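Local coordinates for mannosephosphate isomerase, putative (Archaeoglobus fulgidus, PDB 1ZX5), which probably catalyses the interconversion of D-mannose 6-phosphate and D-fructose 6-phosphate as a zinc-dependent isomerase of the type 1 family, at residues T240-T245 against T281-V286; L4-F9 against R262-A267; H99-D104 against I174-E179; E112-V117 against S190-F195. All blocks are in the same frame, centred on the assembly; numbering follows the deposited sequence.

Overall arrangement
Contact 2 opens first along the chain: residues 4-9 meet 262-267, so the N-terminal segment is fastened to the C-terminal cupin domain and most of the chain (252 of 300 residues) lies between its halves. Within that span, contacts 3 and 4 cross, their segments following in the order 99-104, 112-117, 174-179 and 190-195. Their centres lie about 10 Å apart, and they share the pairing of strands 99-100 and 194-195. Contact 1 comes after both; it joins strands 240-244 and 283-288 and crosses contact 2, whose second segment falls between its own. Contacts 1 and 2 touch on one side of the chain's centre, opposite contacts 3 and 4.

Contact 1: residues T240-T245 against T281-V286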
loop_
_atom_site.group_PDB
_atom_site.type_symbol
_atom_site.label_atom_id
_atom_site.label_comp_id
_atom_site.label_asym_id
_atom_site.label_seq_id
_atom_site.Cartn_x
_atom_site.Cartn_y
_atom_site.Cartn_z
ATOM N N THR A 240 -19.675 -16.106 -9.636
ATOM C CA THR A 240 -18.384 -16.291 -10.296
ATOM C C THR A 240 -18.042 -15.092 -11.169
ATOM O O THR A 240 -18.861 -14.660 -11.974
ATOM C CB THR A 240 -18.343 -17.600 -11.131
ATOM O OG1 THR A 240 -18.680 -18.704 -10.283
ATOM C CG2 THR A 240 -16.940 -17.846 -11.747
ATOM N N ALA A 241 -16.838 -14.552 -10.998
ATOM C CA ALA A 241 -16.385 -13.458 -11.839
ATOM C C ALA A 241 -15.061 -13.825 -12.475
ATOM O O ALA A 241 -14.173 -14.379 -11.821
ATOM C CB ALA A 241 -16.242 -12.167 -11.033
ATOM N N GLU A 242 -14.934 -13.505 -13.756
ATOM C CA GLU A 242 -13.682 -13.668 -14.461
ATOM C C GLU A 242 -12.826 -12.418 -14.292
ATOM O O GLU A 242 -13.310 -11.297 -14.422
ATOM C CB GLU A 242 -13.932 -13.956 -15.939
ATOM C CG GLU A 242 -12.643 -14.116 -16.731
ATOM C CD GLU A 242 -12.860 -14.635 -18.128
ATOM O OE1 GLU A 242 -13.717 -14.096 -18.866
ATOM O OE2 GLU A 242 -12.164 -15.588 -18.498
ATOM N N ILE A 243 -11.546 -12.617 -14.020
ATOM C CA ILE A 243 -10.636 -11.502 -13.817
ATOM C C ILE A 243 -9.452 -11.614 -14.774
ATOM O O ILE A 243 -8.879 -12.690 -14.927
ATOM C CB ILE A 243 -10.181 -11.436 -12.325
ATOM C CG1 ILE A 243 -11.391 -11.146 -11.425
ATOM C CG2 ILE A 243 -9.059 -10.386 -12.118
ATOM C CD1 ILE A 243 -11.035 -10.903 -9.985
ATOM N N LYS A 244 -9.107 -10.502 -15.425
ATOM C CA LYS A 244 -7.955 -10.431 -16.337
ATOM C C LYS A 244 -6.797 -9.735 -15.650
ATOM O O LYS A 244 -6.989 -8.682 -15.042
ATOM C CB LYS A 244 -8.299 -9.634 -17.609
ATOM C CG LYS A 244 -9.604 -9.997 -18.269
ATOM C CD LYS A 244 -9.495 -11.320 -18.961
ATOM C CE LYS A 244 -10.530 -11.455 -20.056
ATOM N NZ LYS A 244 -10.241 -12.676 -20.872
ATOM N N THR A 245 -5.597 -10.297 -15.761
ATOM C CA THR A 245 -4.403 -9.641 -15.224
ATOM C C THR A 245 -3.967 -8.429 -16.060
ATOM O O THR A 245 -3.381 -7.481 -15.526
ATOM C CB THR A 245 -3.203 -10.613 -15.114
ATOM O OG1 THR A 245 -2.905 -11.155 -16.405
ATOM C CG2 THR A 245 -3.494 -11.747 -14.128
ATOM N N THR A 281 -0.276 -15.693 -16.076
ATOM C CA THR A 281 -1.691 -16.043 -16.025
ATOM C C THR A 281 -2.449 -14.890 -16.674
ATOM O O THR A 281 -2.395 -13.763 -16.193
ATOM C CB THR A 281 -2.161 -16.345 -14.558
ATOM O OG1 THR A 281 -1.654 -17.621 -14.159
ATOM C CG2 THR A 281 -3.676 -16.369 -14.419
ATOM N N ASP A 282 -3.114 -15.179 -17.789
ATOM C CA ASP A 282 -3.889 -14.205 -18.542
ATOM C C ASP A 282 -5.178 -13.853 -17.803
ATOM O O ASP A 282 -5.534 -12.688 -17.672
ATOM C CB ASP A 282 -4.191 -14.724 -19.974
ATOM C CG ASP A 282 -4.835 -16.149 -19.991
ATOM O OD1 ASP A 282 -4.696 -16.907 -18.993
ATOM O OD2 ASP A 282 -5.478 -16.529 -21.015
ATOM N N SER A 283 -5.874 -14.877 -17.324
ATOM C CA SER A 283 -7.112 -14.695 -16.592
ATOM C C SER A 283 -7.459 -15.916 -15.752
ATOM O O SER A 283 -6.873 -16.987 -15.906
ATOM C CB SER A 283 -8.267 -14.386 -17.535
ATOM O OG SER A 283 -8.489 -15.477 -18.378
ATOM N N PHE A 284 -8.436 -15.734 -14.873
ATOM C CA PHE A 284 -8.842 -16.754 -13.927
ATOM C C PHE A 284 -10.217 -16.351 -13.410
ATOM O O PHE A 284 -10.671 -15.218 -13.641
ATOM C CB PHE A 284 -7.823 -16.830 -12.775
ATOM C CG PHE A 284 -7.597 -15.511 -12.066
ATOM C CD1 PHE A 284 -8.328 -15.186 -10.928
ATOM C CD2 PHE A 284 -6.655 -14.598 -12.537
ATOM C CE1 PHE A 284 -8.115 -13.976 -10.259
ATOM C CE2 PHE A 284 -6.456 -13.379 -11.892
ATOM C CZ PHE A 284 -7.185 -13.072 -10.742
ATOM N N THR A 285 -10.881 -17.261 -12.709
ATOM C CA THR A 285 -12.122 -16.890 -12.040
ATOM C C THR A 285 -11.977 -16.849 -10.522
ATOM O O THR A 285 -11.137 -17.544 -9.939
ATOM C CB THR A 285 -13.306 -17.802 -12.432
ATOM O OG1 THR A 285 -13.065 -19.137 -11.965
ATOM C CG2 THR A 285 -13.523 -17.799 -13.939
ATOM N N VAL A 286 -12.788 -15.995 -9.903
ATOM C CA VAL A 286 -12.953 -15.952 -8.453
ATOM C C VAL A 286 -14.435 -16.210 -8.155
ATOM O O VAL A 286 -15.312 -15.778 -8.910
ATOM C CB VAL A 286 -12.444 -14.619 -7.827
ATOM C CG1 VAL A 286 -11.008 -14.380 -8.240
ATOM C CG2 VAL A 286 -13.283 -13.432 -8.271
#
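An antiparallel strand pair in the C-terminal cupin domain forms this contact, with the end strand 240-244 of a four-stranded sheet lying against strand 283-288. The axes of the paired segments approach to 4.6 Å with 153° between the directions. Ala241 and Ile243 form hydrogen-bonded pairs with Val286 and Phe284, whereas Glu242 and Lys244 stand in non-hydrogen-bonded pairs opposite Thr285 and Ser283. The Ile243 N to Phe284 O bond, 2.8 Å, is nearly straight, while the return bond from Phe284 N to Ile243 O is longer at 3.1 Å.

On the face bearing Ile243, Phe284 and Val286 the contact is apolar. Ile243 CB sits over one face of the Phe284 ring, offset toward the rim and 4.1 Å from its centroid, a CH-pi contact. Its CG2 reaches Phe284 CZ at 3.6 Å, and its CD1 meets Val286 CG2 at 3.8 Å. Thr245 CG2 lies at the ring edge.

Past the strand pair, Thr245 N donates to Asp282 O. Thr245 OG1 lies between its backbone N and carbonyl carbon (chi1 59°), where it donates to Thr281 O at 2.7 Å in the carbonyl plane. Phe7 meets the Phe284 ring edge-to-face, extending the apolar layer. The regular pairing, with Ile243, Phe284 and Val286 buried on one face and Glu242 and Lys244 exposed on the other, is that of an edge strand paired with its inner neighbour in the antiparallel sheet of a cupin domain.

Contact 2: residues L4-F9 against R262-A267; sequences LPSFIF and RGKETA
Phe7, Glu265 and Lys264 lose the most surface where residues 4-9 lie against the turn between strands 259-262 and 266-269. The Glu265 carboxylate grips two successive backbone N-H groups: Ser6 N reaches OE1 at 3.1 Å and Phe7 N reaches OE2 at 3.0 Å, each oxygen using its syn lone pair. A bend at chi2 (-72°) puts CD in position for this fork, with Pro5 CB beside it.

The Phe7 ring and the Glu265 side chain run antiparallel alongside one another, ring and carboxylate planes 64° apart. Arg262 C and Gly263 N lie at the ring edge, the latter 3.5 Å from Phe7 CE2, while Ala267 CB approaches Phe7 CD2 at 3.9 Å. The same methyl group meets the edge of the Phe9 ring.

Lys264 turns at chi3, and its NZ donates to Leu4 O at 2.7 Å, nearly in line with the carbonyl. Its backbone N gives a nearly straight bond of 3.0 Å to Ser6 OG, which is also hydrogen-bonded to Thr281 OG1. With two N-H donors on the carboxylate and the ammonium group on a carbonyl, both charged ends bind main-chain atoms of the N-terminal segment, consistent with an ionised Glu265 pinning the loop's backbone.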
loop_
_atom_site.group_PDB
_atom_site.type_symbol
_atom_site.label_atom_id
_atom_site.label_comp_id
_atom_site.label_asym_id
_atom_site.label_seq_id
_atom_site.Cartn_x
_atom_site.Cartn_y
_atom_site.Cartn_z
ATOM N N LEU A 4 5.553 -20.688 -13.361
ATOM C CA LEU A 4 4.894 -20.361 -12.101
ATOM C C LEU A 4 3.405 -20.703 -12.102
ATOM O O LEU A 4 2.750 -20.608 -13.141
ATOM C CB LEU A 4 5.111 -18.886 -11.748
ATOM C CG LEU A 4 6.555 -18.417 -11.537
ATOM C CD1 LEU A 4 6.600 -16.903 -11.385
ATOM C CD2 LEU A 4 7.215 -19.116 -10.339
ATOM N N PRO A 5 2.863 -21.090 -10.928
ATOM C CA PRO A 5 1.423 -21.322 -10.835
ATOM C C PRO A 5 0.669 -20.001 -10.924
ATOM O O PRO A 5 1.290 -18.938 -10.905
ATOM C CB PRO A 5 1.258 -21.945 -9.447
ATOM C CG PRO A 5 2.415 -21.445 -8.671
ATOM C CD PRO A 5 3.544 -21.312 -9.639
ATOM N N SER A 6 -0.653 -20.075 -11.036
ATOM C CA SER A 6 -1.499 -18.888 -11.092
ATOM C C SER A 6 -1.520 -18.095 -9.783
ATOM O O SER A 6 -1.622 -16.872 -9.802
ATOM C CB SER A 6 -2.932 -19.274 -11.460
ATOM O OG SER A 6 -3.052 -19.525 -12.837
ATOM N N PHE A 7 -1.444 -18.801 -8.658
ATOM C CA PHE A 7 -1.674 -18.210 -7.358
ATOM C C PHE A 7 -0.554 -18.549 -6.383
ATOM O O PHE A 7 -0.347 -19.717 -6.035
ATOM C CB PHE A 7 -3.033 -18.658 -6.797
ATOM C CG PHE A 7 -4.167 -18.567 -7.792
ATOM C CD1 PHE A 7 -4.546 -17.337 -8.334
ATOM C CD2 PHE A 7 -4.847 -19.710 -8.188
ATOM C CE1 PHE A 7 -5.587 -17.256 -9.262
ATOM C CE2 PHE A 7 -5.889 -19.637 -9.110
ATOM C CZ PHE A 7 -6.261 -18.402 -9.643
ATOM N N ILE A 8 0.166 -17.513 -5.959
ATOM C CA ILE A 8 1.281 -17.651 -5.042
ATOM C C ILE A 8 0.888 -17.013 -3.714
ATOM O O ILE A 8 0.372 -15.897 -3.679
ATOM C CB ILE A 8 2.579 -17.041 -5.632
ATOM C CG1 ILE A 8 2.992 -17.821 -6.895
ATOM C CG2 ILE A 8 3.717 -16.996 -4.576
ATOM C CD1 ILE A 8 4.074 -17.142 -7.748
ATOM N N PHE A 9 1.113 -17.749 -2.632
ATOM C CA PHE A 9 0.705 -17.324 -1.300
ATOM C C PHE A 9 1.930 -17.023 -0.445
ATOM O O PHE A 9 3.014 -17.523 -0.732
ATOM C CB PHE A 9 -0.189 -18.404 -0.677
ATOM C CG PHE A 9 -1.484 -18.582 -1.416
ATOM C CD1 PHE A 9 -2.563 -17.741 -1.161
ATOM C CD2 PHE A 9 -1.607 -19.551 -2.417
ATOM C CE1 PHE A 9 -3.753 -17.877 -1.862
ATOM C CE2 PHE A 9 -2.797 -19.688 -3.129
ATOM C CZ PHE A 9 -3.871 -18.848 -2.853
ATOM N N ARG A 262 -9.816 -20.062 -9.485
ATOM C CA ARG A 262 -9.599 -21.097 -10.507
ATOM C C ARG A 262 -8.826 -20.503 -11.674
ATOM O O ARG A 262 -9.328 -19.629 -12.383
ATOM C CB ARG A 262 -10.927 -21.706 -10.990
ATOM C CG ARG A 262 -11.752 -22.372 -9.891
ATOM C CD ARG A 262 -13.059 -22.963 -10.434
ATOM N NE ARG A 262 -13.776 -23.738 -9.418
ATOM C CZ ARG A 262 -14.663 -23.256 -8.530
ATOM N NH1 ARG A 262 -14.988 -21.948 -8.475
ATOM N NH2 ARG A 262 -15.237 -24.107 -7.678
ATOM N N GLY A 263 -7.595 -20.971 -11.841
ATOM C CA GLY A 263 -6.712 -20.541 -12.913
ATOM C C GLY A 263 -6.091 -21.780 -13.521
ATOM O O GLY A 263 -6.795 -22.689 -13.960
ATOM N N LYS A 264 -4.768 -21.847 -13.541
ATOM C CA LYS A 264 -4.121 -23.066 -14.007
ATOM C C LYS A 264 -4.322 -24.178 -12.970
ATOM O O LYS A 264 -4.424 -25.348 -13.321
ATOM C CB LYS A 264 -2.651 -22.806 -14.317
ATOM C CG LYS A 264 -2.487 -21.887 -15.526
ATOM C CD LYS A 264 -1.041 -21.729 -15.960
ATOM C CE LYS A 264 -0.218 -21.051 -14.892
ATOM N NZ LYS A 264 1.196 -20.899 -15.358
ATOM N N GLU A 265 -4.414 -23.785 -11.698
ATOM C CA GLU A 265 -4.797 -24.684 -10.621
ATOM C C GLU A 265 -5.904 -24.009 -9.803
ATOM O O GLU A 265 -6.254 -22.861 -10.059
ATOM C CB GLU A 265 -3.570 -25.049 -9.767
ATOM C CG GLU A 265 -3.097 -23.976 -8.766
ATOM C CD GLU A 265 -2.417 -22.736 -9.396
ATOM O OE1 GLU A 265 -2.077 -22.738 -10.606
ATOM O OE2 GLU A 265 -2.212 -21.746 -8.647
ATOM N N THR A 266 -6.462 -24.727 -8.834
ATOM C CA THR A 266 -7.534 -24.211 -7.994
ATOM C C THR A 266 -6.948 -23.917 -6.618
ATOM O O THR A 266 -6.092 -24.654 -6.123
ATOM C CB THR A 266 -8.727 -25.215 -7.941
ATOM O OG1 THR A 266 -9.241 -25.401 -9.267
ATOM C CG2 THR A 266 -9.872 -24.722 -7.062
ATOM N N ALA A 267 -7.374 -22.814 -6.024
ATOM C CA ALA A 267 -6.902 -22.406 -4.709
ATOM C C ALA A 267 -8.041 -21.678 -4.016
ATOM O O ALA A 267 -9.132 -21.566 -4.561
ATOM C CB ALA A 267 -5.687 -21.497 -4.833
HETATM O O HOH W 1 -1.960 -22.152 -6.179
#

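Contact 3: residues H99-D104 against I174-E179; sequences HVHPSD and IPHAGE. With GOL (glycerol), chain K; EDO (1,2-ethanediol), chain D.
His99 and His176 make one antiparallel hydrogen-bonded bridge, with His99 N to His176 O at 3.1 Å and His176 N to His99 O at 2.9 Å. Both side chains have CG between the backbone N and the carbonyl carbon (chi1 50° and 66°), and their rings lie obliquely with centroids 4.2 Å apart. His101 joins them, its NE2 3.3 Å from His176 CE1.

The three imidazoles gather about O3 of a bound glycerol. His176 NE2 makes a 2.9 Å hydrogen bond to it, while the bonds involving NE2 of His99 and His101 are weak. Behind the cluster each ND1 has a backbone carbonyl: His176 uses Ile174 O at 3.2 Å, close to its ring plane, His99 uses Gln97 O and His101 uses Leu192 O. These bonds would fix the ring rotations. A histidine-lined pocket of this kind is consistent with the zinc site expected of the family, although glycerol lies here.

Strand 99-100 pairs on its other side with strand 194-195, whose Phe195 stacks on His99. Strand 176-179 is an outer strand of a three-stranded sheet beside strand 128-131, while Val207 of helix 201-207 packs on Val100.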
loop_
_atom_site.group_PDB
_atom_site.type_symbol
_atom_site.label_atom_id
_atom_site.label_comp_id
_atom_site.label_asym_id
_atom_site.label_seq_id
_atom_site.Cartn_x
_atom_site.Cartn_y
_atom_site.Cartn_z
ATOM N N HIS A 99 3.643 13.256 8.254
ATOM C CA HIS A 99 4.871 12.945 7.550
ATOM C C HIS A 99 4.680 13.220 6.062
ATOM O O HIS A 99 3.580 13.561 5.624
ATOM C CB HIS A 99 5.322 11.501 7.829
ATOM C CG HIS A 99 4.251 10.473 7.633
ATOM N ND1 HIS A 99 3.173 10.340 8.489
ATOM C CD2 HIS A 99 4.114 9.495 6.704
ATOM C CE1 HIS A 99 2.402 9.351 8.075
ATOM N NE2 HIS A 99 2.951 8.819 6.997
ATOM N N VAL A 100 5.760 13.090 5.304
ATOM C CA VAL A 100 5.804 13.458 3.910
ATOM C C VAL A 100 6.855 12.582 3.224
ATOM O O VAL A 100 7.855 12.203 3.833
ATOM C CB VAL A 100 6.119 15.009 3.728
ATOM C CG1 VAL A 100 7.451 15.408 4.368
ATOM C CG2 VAL A 100 6.078 15.431 2.249
ATOM N N HIS A 101 6.610 12.258 1.960
ATOM C CA HIS A 101 7.517 11.444 1.161
ATOM C C HIS A 101 8.234 12.298 0.117
ATOM O O HIS A 101 7.635 13.222 -0.438
ATOM C CB HIS A 101 6.744 10.342 0.444
ATOM C CG HIS A 101 5.996 9.431 1.366
ATOM N ND1 HIS A 101 6.603 8.766 2.411
ATOM C CD2 HIS A 101 4.696 9.055 1.386
ATOM C CE1 HIS A 101 5.706 8.036 3.048
ATOM N NE2 HIS A 101 4.543 8.189 2.443
ATOM N N PRO A 102 9.509 11.968 -0.170
ATOM C CA PRO A 102 10.224 12.613 -1.267
ATOM C C PRO A 102 9.847 12.020 -2.642
ATOM O O PRO A 102 9.437 10.857 -2.732
ATOM C CB PRO A 102 11.689 12.290 -0.951
ATOM C CG PRO A 102 11.621 10.948 -0.294
ATOM C CD PRO A 102 10.339 10.947 0.510
ATOM N N SER A 103 9.992 12.819 -3.697
ATOM C CA SER A 103 9.977 12.303 -5.067
ATOM C C SER A 103 11.278 11.547 -5.358
ATOM O O SER A 103 12.219 11.591 -4.561
ATOM C CB SER A 103 9.829 13.458 -6.050
ATOM O OG SER A 103 10.916 14.361 -5.923
ATOM N N ASP A 104 11.329 10.857 -6.492
ATOM C CA ASP A 104 12.563 10.240 -6.989
ATOM C C ASP A 104 13.696 11.244 -7.078
ATOM O O ASP A 104 14.820 10.962 -6.690
ATOM C CB ASP A 104 12.343 9.629 -8.380
ATOM C CG ASP A 104 11.606 8.306 -8.328
ATOM O OD1 ASP A 104 11.450 7.728 -7.221
ATOM O OD2 ASP A 104 11.170 7.843 -9.407
ATOM N N ILE A 174 3.329 15.833 -0.414
ATOM C CA ILE A 174 2.039 15.996 0.285
ATOM C C ILE A 174 2.111 15.476 1.726
ATOM O O ILE A 174 2.355 14.292 1.939
ATOM C CB ILE A 174 0.860 15.296 -0.469
ATOM C CG1 ILE A 174 0.727 15.808 -1.916
ATOM C CG2 ILE A 174 -0.462 15.456 0.295
ATOM C CD1 ILE A 174 0.379 17.278 -2.043
ATOM N N PRO A 175 1.893 16.363 2.717
ATOM C CA PRO A 175 1.863 15.962 4.127
ATOM C C PRO A 175 0.595 15.150 4.422
ATOM O O PRO A 175 -0.482 15.446 3.869
ATOM C CB PRO A 175 1.827 17.297 4.872
ATOM C CG PRO A 175 1.155 18.236 3.904
ATOM C CD PRO A 175 1.626 17.804 2.545
ATOM N N HIS A 176 0.715 14.131 5.270
ATOM C CA HIS A 176 -0.412 13.257 5.525
ATOM C C HIS A 176 -0.269 12.512 6.848
ATOM O O HIS A 176 0.814 12.464 7.431
ATOM C CB HIS A 176 -0.620 12.281 4.347
ATOM C CG HIS A 176 0.504 11.306 4.166
ATOM N ND1 HIS A 176 1.680 11.629 3.518
ATOM C CD2 HIS A 176 0.631 10.015 4.552
ATOM C CE1 HIS A 176 2.482 10.580 3.516
ATOM N NE2 HIS A 176 1.871 9.589 4.140
ATOM N N ALA A 177 -1.395 11.961 7.306
ATOM C CA ALA A 177 -1.519 11.223 8.552
ATOM C C ALA A 177 -2.886 10.526 8.545
ATOM O O ALA A 177 -3.715 10.738 7.638
ATOM C CB ALA A 177 -1.399 12.163 9.765
ATOM N N GLY A 178 -3.117 9.700 9.560
ATOM C CA GLY A 178 -4.386 9.006 9.726
ATOM C C GLY A 178 -4.683 8.812 11.197
ATOM O O GLY A 178 -3.785 8.908 12.029
ATOM N N GLU A 179 -5.944 8.541 11.513
ATOM C CA GLU A 179 -6.372 8.322 12.889
ATOM C C GLU A 179 -7.596 7.416 12.892
ATOM O O GLU A 179 -8.583 7.705 12.218
ATOM C CB GLU A 179 -6.695 9.663 13.558
ATOM C CG GLU A 179 -7.124 9.562 14.994
ATOM C CD GLU A 179 -7.379 10.937 15.623
ATOM O OE1 GLU A 179 -8.100 11.774 15.022
ATOM O OE2 GLU A 179 -6.849 11.182 16.731
HETATM C C1 GOL K . 2.391 4.622 7.904
HETATM O O1 GOL K . 2.430 5.573 8.962
HETATM C C2 GOL K . 2.963 5.184 6.593
HETATM O O2 GOL K . 3.272 4.121 5.710
HETATM C C3 GOL K . 1.969 6.133 5.916
HETATM O O3 GOL K . 2.512 6.789 4.781
HETATM C C1 EDO D . 7.508 8.592 -7.833
HETATM O O1 EDO D . 8.094 7.435 -7.223
HETATM C C2 EDO D . 8.003 9.815 -7.082
HETATM O O2 EDO D . 8.624 10.722 -8.001
HETATM O O HOH W 2 4.059 12.716 0.572
#

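Contact 4: residues E112-V117 against S190-F195; sequences EAEGGV and STLAYF
Glu112 and Tyr194 meet tip to tip, and Tyr194 OH donates to Glu112 OE2 at 2.6 Å. The hydroxyl meets OE2 on its anti side, 27° out of the carboxylate plane, and OE2 lies in the plane of the ring at its edge. Lys203 gives the same oxygen a second partner through a salt bridge, which probably favours the ionised carboxylate.

Glu114 grips Thr191 twice. Thr191 OG1 donates along the syn lone pair of Glu114 OE2 at 2.8 Å, and Thr191 N reaches OE1 at 3.1 Å from above the carboxylate plane. OE1 is also hydrogen-bonded to His45 NE2. Nearby, Ser190 OG is anti to its backbone N (chi1 173°) and donates to Gly115 O at 2.8 Å, from above the carbonyl plane. That bond joins the two segments; the same hydroxyl also accepts a weak bond from Leu192 N within its own segment.

Leu192 wedges between these polar pairs. Its CD1 approaches Gly115 O at 3.3 Å, and its CD2 lies 3.5 Å from Glu112 CD, the two side chains crossing obliquely. Deeper in, Val117 CG2 touches Ser190 OG and comes within 3.5 Å of Leu192 O, while the same valine side chain packs on His101. Gly116 N is hydrogen-bonded to Asp104 OD1 at the start of helix 104-109.

Side-chain to side-chain and side-chain to backbone bonds therefore fasten the loop of residues 112-117 to the segment leading into strand 194-195, without a regular strand pairing: a loop-on-loop junction beside the histidine cluster of the catalytic cupin domain.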
loop_
_atom_site.group_PDB
_atom_site.type_symbol
_atom_site.label_atom_id
_atom_site.label_comp_id
_atom_site.label_asym_id
_atom_site.label_seq_id
_atom_site.Cartn_x
_atom_site.Cartn_y
_atom_site.Cartn_z
ATOM N N GLU A 112 19.570 9.442 -0.735
ATOM C CA GLU A 112 19.001 8.250 -0.108
ATOM C C GLU A 112 19.351 6.999 -0.920
ATOM O O GLU A 112 19.557 7.080 -2.139
ATOM C CB GLU A 112 17.483 8.397 0.026
ATOM C CG GLU A 112 17.047 9.546 0.945
ATOM C CD GLU A 112 17.185 9.229 2.451
ATOM O OE1 GLU A 112 17.767 8.179 2.836
ATOM O OE2 GLU A 112 16.684 10.043 3.258
ATOM N N ALA A 113 19.464 5.860 -0.248
ATOM C CA ALA A 113 19.634 4.583 -0.941
ATOM C C ALA A 113 18.294 4.132 -1.549
ATOM O O ALA A 113 18.274 3.482 -2.584
ATOM C CB ALA A 113 20.197 3.521 -0.005
ATOM N N GLU A 114 17.176 4.482 -0.914
ATOM C CA GLU A 114 15.865 4.198 -1.523
ATOM C C GLU A 114 15.406 5.297 -2.490
ATOM O O GLU A 114 15.899 6.439 -2.445
ATOM C CB GLU A 114 14.789 4.005 -0.470
ATOM C CG GLU A 114 15.209 3.269 0.782
ATOM C CD GLU A 114 13.999 2.867 1.580
ATOM O OE1 GLU A 114 13.204 2.064 1.046
ATOM O OE2 GLU A 114 13.823 3.377 2.718
ATOM N N GLY A 115 14.451 4.945 -3.351
ATOM C CA GLY A 115 13.845 5.898 -4.275
ATOM C C GLY A 115 12.704 6.675 -3.631
ATOM O O GLY A 115 12.443 6.549 -2.423
ATOM N N GLY A 116 12.036 7.481 -4.453
ATOM C CA GLY A 116 10.855 8.234 -4.055
ATOM C C GLY A 116 9.630 7.370 -3.797
ATOM O O GLY A 116 9.636 6.158 -4.045
ATOM N N VAL A 117 8.590 7.992 -3.250
ATOM C CA VAL A 117 7.383 7.273 -2.867
ATOM C C VAL A 117 6.145 8.000 -3.372
ATOM O O VAL A 117 5.929 9.174 -3.047
ATOM C CB VAL A 117 7.240 7.091 -1.325
ATOM C CG1 VAL A 117 6.145 6.050 -1.008
ATOM C CG2 VAL A 117 8.568 6.700 -0.665
ATOM N N SER A 190 9.548 1.530 -1.530
ATOM C CA SER A 190 10.370 2.439 -0.742
ATOM C C SER A 190 9.607 2.834 0.504
ATOM O O SER A 190 8.388 3.009 0.470
ATOM C CB SER A 190 10.732 3.698 -1.536
ATOM O OG SER A 190 11.405 4.645 -0.717
ATOM N N THR A 191 10.339 2.988 1.601
ATOM C CA THR A 191 9.758 3.402 2.882
ATOM C C THR A 191 10.222 4.803 3.326
ATOM O O THR A 191 9.999 5.181 4.477
ATOM C CB THR A 191 10.154 2.408 4.007
ATOM O OG1 THR A 191 11.569 2.173 3.935
ATOM C CG2 THR A 191 9.415 1.082 3.843
ATOM N N LEU A 192 10.872 5.568 2.451
ATOM C CA LEU A 192 11.312 6.914 2.842
ATOM C C LEU A 192 10.125 7.743 3.307
ATOM O O LEU A 192 9.139 7.894 2.581
ATOM C CB LEU A 192 12.028 7.647 1.706
ATOM C CG LEU A 192 13.408 7.144 1.305
ATOM C CD1 LEU A 192 13.927 7.970 0.145
ATOM C CD2 LEU A 192 14.381 7.169 2.486
ATOM N N ALA A 193 10.223 8.252 4.528
ATOM C CA ALA A 193 9.190 9.092 5.112
ATOM C C ALA A 193 9.840 10.021 6.120
ATOM O O ALA A 193 10.658 9.586 6.930
ATOM C CB ALA A 193 8.089 8.227 5.785
ATOM N N TYR A 194 9.486 11.297 6.051
ATOM C CA TYR A 194 10.046 12.291 6.943
ATOM C C TYR A 194 8.950 12.880 7.795
ATOM O O TYR A 194 7.971 13.424 7.282
ATOM C CB TYR A 194 10.759 13.379 6.153
ATOM C CG TYR A 194 11.772 12.835 5.172
ATOM C CD1 TYR A 194 12.802 11.966 5.594
ATOM C CD2 TYR A 194 11.715 13.192 3.825
ATOM C CE1 TYR A 194 13.744 11.467 4.683
ATOM C CE2 TYR A 194 12.644 12.701 2.904
ATOM C CZ TYR A 194 13.653 11.841 3.337
ATOM O OH TYR A 194 14.581 11.388 2.417
ATOM N N PHE A 195 9.122 12.764 9.103
ATOM C CA PHE A 195 8.083 13.155 10.050
ATOM C C PHE A 195 8.269 14.592 10.503
ATOM O O PHE A 195 9.379 15.122 10.461
ATOM C CB PHE A 195 8.057 12.167 11.228
ATOM C CG PHE A 195 7.425 10.834 10.873
ATOM C CD1 PHE A 195 6.086 10.572 11.194
ATOM C CD2 PHE A 195 8.157 9.855 10.197
ATOM C CE1 PHE A 195 5.480 9.342 10.842
ATOM C CE2 PHE A 195 7.567 8.621 9.849
ATOM C CZ PHE A 195 6.224 8.365 10.162
#